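Putative hyaluronoglucosaminidase (Clostridium perfringens, PDB 6PWI) probably hydrolyses terminal N-acetylhexosamine residues from glycans as a family 84 glycoside hydrolase, this chain carrying its catalytic barrel and neighbouring domains. Local coordinates at residues K453-S458 and E469-A474. Numbering follows the deposited sequence.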
# COMPACT_ATOMS: atom_id res chain seq x y z
N LYS A 453 5.81 13.02 6.91
CA LYS A 453 4.94 12.92 8.07
C LYS A 453 4.13 11.64 7.99
O LYS A 453 3.99 10.91 8.97
CB LYS A 453 4.07 14.18 8.17
CG LYS A 453 3.14 14.23 9.36
CD LYS A 453 2.48 15.58 9.55
CE LYS A 453 1.15 15.53 10.28
NZ LYS A 453 1.24 14.59 11.43
N SER A 454 3.59 11.37 6.80
CA SER A 454 2.79 10.19 6.52
C SER A 454 3.59 8.92 6.83
O SER A 454 3.11 8.02 7.50
CB SER A 454 2.33 10.22 5.09
OG SER A 454 1.59 9.05 4.79
N TRP A 455 4.84 8.89 6.35
CA TRP A 455 5.73 7.78 6.60
C TRP A 455 5.88 7.56 8.11
O TRP A 455 5.71 6.44 8.60
CB TRP A 455 7.07 8.06 5.92
CG TRP A 455 8.09 6.98 6.07
CD1 TRP A 455 7.95 5.65 5.79
CD2 TRP A 455 9.45 7.15 6.50
NE1 TRP A 455 9.12 4.98 6.03
CE2 TRP A 455 10.06 5.87 6.47
CE3 TRP A 455 10.21 8.26 6.91
CZ2 TRP A 455 11.39 5.68 6.83
CZ3 TRP A 455 11.52 8.07 7.27
CH2 TRP A 455 12.10 6.80 7.23
N LYS A 456 6.16 8.63 8.85
CA LYS A 456 6.39 8.53 10.28
C LYS A 456 5.11 8.09 10.99
O LYS A 456 5.15 7.27 11.91
CB LYS A 456 6.91 9.87 10.81
CG LYS A 456 7.42 9.84 12.25
CD LYS A 456 7.57 11.20 12.88
CE LYS A 456 8.00 11.11 14.33
NZ LYS A 456 7.88 12.41 15.03
N ASP A 457 3.96 8.62 10.56
CA ASP A 457 2.71 8.38 11.27
C ASP A 457 2.25 6.94 11.06
O ASP A 457 1.52 6.41 11.89
CB ASP A 457 1.63 9.40 10.90
CG ASP A 457 1.91 10.80 11.42
OD1 ASP A 457 2.73 10.92 12.37
OD2 ASP A 457 1.34 11.76 10.87
N SER A 458 2.71 6.32 9.97
CA SER A 458 2.24 5.00 9.58
C SER A 458 2.63 3.93 10.60
O SER A 458 1.86 3.00 10.84
CB SER A 458 2.72 4.64 8.20
OG SER A 458 4.12 4.42 8.17
N GLU A 469 10.48 1.06 17.23
CA GLU A 469 11.45 0.08 16.76
C GLU A 469 11.32 -0.14 15.25
O GLU A 469 12.33 -0.16 14.54
CB GLU A 469 11.29 -1.24 17.53
CG GLU A 469 11.76 -1.17 18.97
CD GLU A 469 10.79 -0.54 19.96
OE1 GLU A 469 9.63 -0.25 19.56
OE2 GLU A 469 11.19 -0.32 21.13
N LEU A 470 10.09 -0.33 14.76
CA LEU A 470 9.92 -0.65 13.35
C LEU A 470 10.25 0.57 12.49
O LEU A 470 10.79 0.42 11.40
CB LEU A 470 8.50 -1.16 13.08
CG LEU A 470 8.22 -1.53 11.63
CD1 LEU A 470 9.12 -2.68 11.17
CD2 LEU A 470 6.75 -1.85 11.42
N TYR A 471 9.92 1.77 13.00
CA TYR A 471 10.35 3.01 12.39
C TYR A 471 11.88 3.08 12.32
O TYR A 471 12.43 3.44 11.28
CB TYR A 471 9.73 4.21 13.11
CG TYR A 471 10.00 5.56 12.50
CD1 TYR A 471 10.09 5.72 11.13
CD2 TYR A 471 10.14 6.69 13.29
CE1 TYR A 471 10.33 6.96 10.56
CE2 TYR A 471 10.38 7.94 12.74
CZ TYR A 471 10.47 8.08 11.37
OH TYR A 471 10.70 9.30 10.81
N THR A 472 12.57 2.72 13.42
CA THR A 472 14.02 2.63 13.42
C THR A 472 14.52 1.73 12.29
O THR A 472 15.43 2.12 11.56
CB THR A 472 14.57 2.16 14.78
OG1 THR A 472 14.31 3.16 15.76
CG2 THR A 472 16.05 1.86 14.74
N PHE A 473 13.92 0.54 12.13
CA PHE A 473 14.34 -0.35 11.06
C PHE A 473 14.10 0.29 9.68
O PHE A 473 14.93 0.13 8.78
CB PHE A 473 13.66 -1.72 11.10
CG PHE A 473 13.75 -2.46 12.41
CD1 PHE A 473 14.82 -2.27 13.28
CD2 PHE A 473 12.77 -3.37 12.77
CE1 PHE A 473 14.88 -2.95 14.48
CE2 PHE A 473 12.83 -4.06 13.97
CZ PHE A 473 13.90 -3.85 14.83
N ALA A 474 12.97 0.98 9.53
CA ALA A 474 12.57 1.49 8.23
C ALA A 474 13.51 2.61 7.79
O ALA A 474 13.74 2.79 6.60
CB ALA A 474 11.13 1.94 8.24
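The helical segments 453-458 and 469-474, bearing Trp455 and Tyr471, run obliquely antiparallel, their directions 136° apart and their axes 10.3 Å at closest approach; their helices form a short-looped hairpin that comes after strand 418-423, the last of the (beta/alpha)8 barrel, and helix 433-444. The pair illustrates how aromatic side chains can bridge two helices without a hydrogen bond between the two segments. Trp455 and Tyr471 make a T-shaped stack, the tyrosine turning its edge to the indole face with the planes at 78° and the centroid of the indole six-membered ring 5.1 Å from that of the phenol. With CG anti to the backbone N (chi1 -175°), the Tyr471 ring extends toward the indole and sets CE1 above its six-membered ring, offset toward the rim. Lys456 CB and CG approach from one face of the phenol, beyond its rim at the hydroxyl end, CG 3.6 Å from Tyr471 CE2, while the extended chain leads away. Trp455 NE1 hydrogen-bonds to Met405 O, and Phe459 meets both aromatic rings. Phe473 stacks edge-to-face with Phe533 of helix 513-536, joining the hairpin to the C-terminal helices. Trp455 CZ2 rests 4.0 Å from Ala474 CB and 3.7 Å from Ala474 O, which lies in the indole plane.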